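Local coordinates for conserved hypothetical alanine and leucine RICH protein (Mycobacterium tuberculosis, PDB 2WAM), which is of unknown function but belongs to the PAC2 family and represents a duplicated gene family in Actinobacteria, at residues 89-103 and 128-140. Residues are numbered along the deposited sequence; the frame is centred on the assembly and turned at random.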
loop_
_atom_site.group_PDB
_atom_site.type_symbol
_atom_site.label_atom_id
_atom_site.label_comp_id
_atom_site.label_asym_id
_atom_site.label_seq_id
_atom_site.Cartn_x
_atom_site.Cartn_y
_atom_site.Cartn_z
ATOM N N LEU A 89 25.931 -5.906 -26.119
ATOM C CA LEU A 89 26.272 -6.657 -24.920
ATOM C C LEU A 89 25.267 -7.788 -24.665
ATOM O O LEU A 89 25.654 -8.937 -24.501
ATOM C CB LEU A 89 26.361 -5.736 -23.698
ATOM C CG LEU A 89 27.478 -4.694 -23.680
ATOM C CD1 LEU A 89 27.359 -3.788 -22.448
ATOM C CD2 LEU A 89 28.829 -5.371 -23.730
ATOM N N LYS A 90 23.980 -7.466 -24.634
ATOM C CA LYS A 90 22.968 -8.481 -24.363
ATOM C C LYS A 90 22.936 -9.611 -25.409
ATOM O O LYS A 90 22.608 -10.747 -25.086
ATOM C CB LYS A 90 21.593 -7.839 -24.223
ATOM C CG LYS A 90 21.501 -6.829 -23.095
ATOM C CD LYS A 90 20.411 -5.781 -23.359
ATOM C CE LYS A 90 19.028 -6.380 -23.233
ATOM N NZ LYS A 90 18.020 -5.582 -23.974
ATOM N N ALA A 91 23.292 -9.295 -26.649
ATOM C CA ALA A 91 23.257 -10.256 -27.752
ATOM C C ALA A 91 24.516 -11.128 -27.843
ATOM O O ALA A 91 24.464 -12.267 -28.282
ATOM C CB ALA A 91 23.045 -9.514 -29.070
ATOM N N ALA A 92 25.646 -10.573 -27.427
ATOM C CA ALA A 92 26.932 -11.213 -27.614
ATOM C C ALA A 92 27.419 -11.997 -26.388
ATOM O O ALA A 92 28.250 -12.892 -26.515
ATOM C CB ALA A 92 27.973 -10.171 -28.040
ATOM N N LEU A 93 26.889 -11.675 -25.211
ATOM C CA LEU A 93 27.301 -12.327 -23.964
ATOM C C LEU A 93 26.154 -13.017 -23.234
ATOM O O LEU A 93 24.990 -12.671 -23.434
ATOM C CB LEU A 93 27.947 -11.306 -23.046
ATOM C CG LEU A 93 29.289 -10.781 -23.550
ATOM C CD1 LEU A 93 29.689 -9.590 -22.730
ATOM C CD2 LEU A 93 30.381 -11.869 -23.521
ATOM N N ASP A 94 26.484 -14.003 -22.401
ATOM C CA ASP A 94 25.478 -14.680 -21.580
ATOM C C ASP A 94 24.774 -13.673 -20.677
ATOM O O ASP A 94 25.416 -12.971 -19.902
ATOM C CB ASP A 94 26.115 -15.786 -20.729
ATOM C CG ASP A 94 26.374 -17.073 -21.520
ATOM O OD1 ASP A 94 25.984 -17.134 -22.711
ATOM O OD2 ASP A 94 26.969 -18.026 -20.948
ATOM N N THR A 95 23.451 -13.611 -20.769
ATOM C CA THR A 95 22.683 -12.583 -20.068
ATOM C C THR A 95 21.593 -13.164 -19.184
ATOM O O THR A 95 20.784 -13.969 -19.638
ATOM C CB THR A 95 21.993 -11.644 -21.065
ATOM O OG1 THR A 95 22.977 -10.906 -21.798
ATOM C CG2 THR A 95 21.095 -10.682 -20.334
ATOM N N GLU A 96 21.566 -12.748 -17.924
ATOM C CA GLU A 96 20.495 -13.129 -17.003
ATOM C C GLU A 96 19.794 -11.894 -16.457
ATOM O O GLU A 96 20.437 -10.910 -16.099
ATOM C CB GLU A 96 21.046 -13.928 -15.828
ATOM C CG GLU A 96 21.018 -15.430 -15.997
ATOM C CD GLU A 96 21.458 -16.142 -14.722
ATOM O OE1 GLU A 96 22.554 -16.743 -14.726
ATOM O OE2 GLU A 96 20.718 -16.079 -13.709
ATOM N N LEU A 97 18.472 -11.949 -16.373
ATOM C CA LEU A 97 17.721 -10.867 -15.743
ATOM C C LEU A 97 17.903 -10.886 -14.219
ATOM O O LEU A 97 17.814 -11.934 -13.568
ATOM C CB LEU A 97 16.246 -10.972 -16.097
ATOM C CG LEU A 97 15.349 -9.837 -15.621
ATOM C CD1 LEU A 97 15.646 -8.567 -16.400
ATOM C CD2 LEU A 97 13.919 -10.257 -15.811
ATOM N N VAL A 98 18.183 -9.721 -13.652
ATOM C CA VAL A 98 18.303 -9.612 -12.212
ATOM C C VAL A 98 17.091 -8.880 -11.656
ATOM O O VAL A 98 16.524 -9.303 -10.659
ATOM C CB VAL A 98 19.609 -8.905 -11.792
ATOM C CG1 VAL A 98 19.596 -8.575 -10.275
ATOM C CG2 VAL A 98 20.807 -9.760 -12.184
ATOM N N ALA A 99 16.692 -7.793 -12.314
ATOM C CA ALA A 99 15.517 -7.028 -11.891
ATOM C C ALA A 99 14.800 -6.340 -13.063
ATOM O O ALA A 99 15.438 -5.696 -13.904
ATOM C CB ALA A 99 15.910 -6.003 -10.825
ATOM N N SER A 100 13.480 -6.496 -13.125
ATOM C CA SER A 100 12.669 -5.748 -14.087
ATOM C C SER A 100 12.119 -4.539 -13.377
ATOM O O SER A 100 11.406 -4.677 -12.382
ATOM C CB SER A 100 11.468 -6.559 -14.590
ATOM O OG SER A 100 11.825 -7.892 -14.859
ATOM N N PHE A 101 12.421 -3.354 -13.890
ATOM C CA PHE A 101 11.820 -2.161 -13.321
ATOM C C PHE A 101 10.409 -1.950 -13.865
ATOM O O PHE A 101 10.055 -2.438 -14.942
ATOM C CB PHE A 101 12.724 -0.954 -13.506
ATOM C CG PHE A 101 13.969 -1.018 -12.666
ATOM C CD1 PHE A 101 15.085 -1.718 -13.104
ATOM C CD2 PHE A 101 14.018 -0.401 -11.431
ATOM C CE1 PHE A 101 16.227 -1.788 -12.324
ATOM C CE2 PHE A 101 15.159 -0.463 -10.646
ATOM C CZ PHE A 101 16.261 -1.159 -11.089
ATOM N N ALA A 102 9.596 -1.264 -13.077
ATOM C CA ALA A 102 8.214 -0.999 -13.420
ATOM C C ALA A 102 8.134 0.142 -14.440
ATOM O O ALA A 102 7.697 1.257 -14.128
ATOM C CB ALA A 102 7.425 -0.655 -12.146
ATOM N N ILE A 103 8.575 -0.137 -15.660
ATOM C CA ILE A 103 8.577 0.879 -16.703
ATOM C C ILE A 103 7.151 1.420 -16.907
ATOM O O ILE A 103 6.968 2.620 -17.113
ATOM C CB ILE A 103 9.224 0.341 -18.014
ATOM C CG1 ILE A 103 9.392 1.445 -19.068
ATOM C CG2 ILE A 103 8.416 -0.807 -18.573
ATOM C CD1 ILE A 103 10.024 2.731 -18.546
ATOM N N ASP A 128 7.581 -2.996 -27.153
ATOM C CA ASP A 128 7.409 -2.786 -25.713
ATOM C C ASP A 128 8.640 -2.186 -25.052
ATOM O O ASP A 128 9.768 -2.595 -25.327
ATOM C CB ASP A 128 7.051 -4.096 -25.030
ATOM C CG ASP A 128 5.764 -4.691 -25.568
ATOM O OD1 ASP A 128 5.009 -3.935 -26.227
ATOM O OD2 ASP A 128 5.511 -5.901 -25.339
ATOM N N PRO A 129 8.426 -1.180 -24.195
ATOM C CA PRO A 129 9.531 -0.529 -23.492
ATOM C C PRO A 129 10.082 -1.387 -22.354
ATOM O O PRO A 129 9.314 -1.996 -21.620
ATOM C CB PRO A 129 8.864 0.734 -22.926
ATOM C CG PRO A 129 7.427 0.398 -22.850
ATOM C CD PRO A 129 7.198 -0.370 -24.107
ATOM N N GLU A 130 11.400 -1.420 -22.212
ATOM C CA GLU A 130 12.035 -2.157 -21.135
ATOM C C GLU A 130 12.831 -1.194 -20.278
ATOM O O GLU A 130 13.246 -0.130 -20.731
ATOM C CB GLU A 130 12.976 -3.249 -21.670
ATOM C CG GLU A 130 14.340 -2.717 -22.183
ATOM C CD GLU A 130 15.542 -3.579 -21.764
ATOM O OE1 GLU A 130 15.345 -4.553 -21.008
ATOM O OE2 GLU A 130 16.685 -3.281 -22.177
ATOM N N LEU A 131 13.008 -1.573 -19.022
ATOM C CA LEU A 131 13.972 -0.953 -18.125
ATOM C C LEU A 131 14.365 -2.073 -17.173
ATOM O O LEU A 131 13.560 -2.486 -16.312
ATOM C CB LEU A 131 13.392 0.258 -17.367
ATOM C CG LEU A 131 14.422 0.962 -16.467
ATOM C CD1 LEU A 131 15.727 1.226 -17.225
ATOM C CD2 LEU A 131 13.891 2.257 -15.870
ATOM N N SER A 132 15.583 -2.587 -17.362
ATOM C CA SER A 132 16.028 -3.794 -16.666
ATOM C C SER A 132 17.464 -3.767 -16.123
ATOM O O SER A 132 18.343 -3.078 -16.647
ATOM C CB SER A 132 15.823 -5.016 -17.564
ATOM O OG SER A 132 14.436 -5.278 -17.754
ATOM N N LEU A 133 17.684 -4.517 -15.050
ATOM C CA LEU A 133 19.031 -4.750 -14.553
ATOM C C LEU A 133 19.438 -6.174 -14.908
ATOM O O LEU A 133 18.826 -7.126 -14.423
ATOM C CB LEU A 133 19.092 -4.543 -13.034
ATOM C CG LEU A 133 20.469 -4.755 -12.393
ATOM C CD1 LEU A 133 21.499 -3.843 -13.014
ATOM C CD2 LEU A 133 20.406 -4.532 -10.916
ATOM N N TYR A 134 20.458 -6.311 -15.753
ATOM C CA TYR A 134 20.979 -7.625 -16.169
ATOM C C TYR A 134 22.310 -8.021 -15.521
ATOM O O TYR A 134 23.132 -7.170 -15.191
ATOM C CB TYR A 134 21.190 -7.661 -17.684
ATOM C CG TYR A 134 19.943 -7.430 -18.491
ATOM C CD1 TYR A 134 19.659 -6.179 -19.016
ATOM C CD2 TYR A 134 19.049 -8.464 -18.734
ATOM C CE1 TYR A 134 18.521 -5.957 -19.760
ATOM C CE2 TYR A 134 17.913 -8.253 -19.475
ATOM C CZ TYR A 134 17.655 -6.993 -19.992
ATOM O OH TYR A 134 16.516 -6.776 -20.732
ATOM N N ALA A 135 22.511 -9.328 -15.358
ATOM C CA ALA A 135 23.825 -9.898 -15.045
ATOM C C ALA A 135 24.386 -10.549 -16.300
ATOM O O ALA A 135 23.720 -11.352 -16.931
ATOM C CB ALA A 135 23.725 -10.919 -13.937
ATOM N N LEU A 136 25.608 -10.188 -16.658
ATOM C CA LEU A 136 26.276 -10.754 -17.818
ATOM C C LEU A 136 27.627 -11.351 -17.411
ATOM O O LEU A 136 28.091 -11.154 -16.289
ATOM C CB LEU A 136 26.495 -9.679 -18.893
ATOM C CG LEU A 136 25.286 -9.022 -19.568
ATOM C CD1 LEU A 136 24.652 -8.009 -18.643
ATOM C CD2 LEU A 136 25.693 -8.331 -20.877
ATOM N N ARG A 137 28.254 -12.077 -18.331
ATOM C CA ARG A 137 29.626 -12.532 -18.145
ATOM C C ARG A 137 30.425 -12.219 -19.393
ATOM O O ARG A 137 29.958 -12.446 -20.506
ATOM C CB ARG A 137 29.690 -14.029 -17.847
ATOM C CG ARG A 137 28.661 -14.509 -16.847
ATOM C CD ARG A 137 28.786 -15.995 -16.616
ATOM N NE ARG A 137 29.719 -16.269 -15.534
ATOM C CZ ARG A 137 30.517 -17.326 -15.490
ATOM N NH1 ARG A 137 30.511 -18.207 -16.485
ATOM N NH2 ARG A 137 31.331 -17.491 -14.458
ATOM N N ASP A 138 31.630 -11.690 -19.205
ATOM C CA ASP A 138 32.499 -11.376 -20.331
ATOM C C ASP A 138 33.180 -12.633 -20.881
ATOM O O ASP A 138 32.910 -13.744 -20.425
ATOM C CB ASP A 138 33.528 -10.309 -19.948
ATOM C CG ASP A 138 34.634 -10.847 -19.068
ATOM O OD1 ASP A 138 35.533 -10.050 -18.725
ATOM O OD2 ASP A 138 34.610 -12.056 -18.724
ATOM N N SER A 139 34.071 -12.453 -21.848
ATOM C CA SER A 139 34.575 -13.588 -22.612
ATOM C C SER A 139 35.400 -14.585 -21.794
ATOM O O SER A 139 35.671 -15.688 -22.264
ATOM C CB SER A 139 35.341 -13.119 -23.842
ATOM O OG SER A 139 34.513 -12.339 -24.690
ATOM N N ILE A 140 35.776 -14.210 -20.572
ATOM C CA ILE A 140 36.477 -15.130 -19.675
ATOM C C ILE A 140 35.667 -15.446 -18.419
ATOM O O ILE A 140 36.184 -16.020 -17.457
ATOM C CB ILE A 140 37.863 -14.585 -19.244
ATOM C CG1 ILE A 140 37.713 -13.333 -18.380
ATOM C CG2 ILE A 140 38.736 -14.294 -20.462
ATOM C CD1 ILE A 140 39.018 -12.844 -17.844
HETATM O O HOH W 1 29.198 -14.689 -21.759
#
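Tyr134 on strand 131-137 lies between Thr95 and Leu97 of strand 94-101 and Lys90 in the last turn of helix 81-92, a worked example of one aromatic side chain meeting both a neighbouring strand and the helix that leads into it. Its CD2 meets Thr95 CG2 at 3.4 Å, Leu97 CD1 approaches CE2, and Lys90 CE comes obliquely to CE1. Beyond the ring, Tyr134 OH donates to Glu130 OE1 at 2.5 Å, on the syn side and tilted 22° out of the carboxylate plane. The other oxygen of that group, OE2, forms a salt bridge with Lys90 NZ (3.2 Å), the ammonium standing above the carboxylate plane. Glu130 reaches both partners because its CG sits between the backbone N and the carbonyl carbon (chi1 77°) and the chain bends again at chi2. Thr95 OG1 turns back to Leu93 O, while its methyl, anti to the backbone N, is directed at the ring. Near the end of helix 81-92, Leu136 CD2 packs against Leu89 CB.

Strands 94-101 and 131-137 are antiparallel neighbours in the mixed central sheet, and their pairing is interrupted by a classic beta bulge. Val98 N and Ala99 N both donate to Leu133 O, Val98 N nearly in line with the C=O and Ala99 N at 3.1 Å, in the carbonyl plane on a lone pair. The extra residue shifts the register by one, and Ala99 O then takes a straight bond from Leu133 N.

On the face of Ala99 and Leu133, helix 156-169 covers the sheet through Leu166. Val98 sends CG2 to Ala135 CB at 3.6 Å, and its CG1 runs beside Leu133 CD2. Phe101 presents its ring edge to Leu131 O and, through CE1, to Leu133 CB, while Phe159 meets it edge-to-face. Past the strand, Ile103 crosses Pro129 at about a right angle, CG1 to CB 4.0 Å.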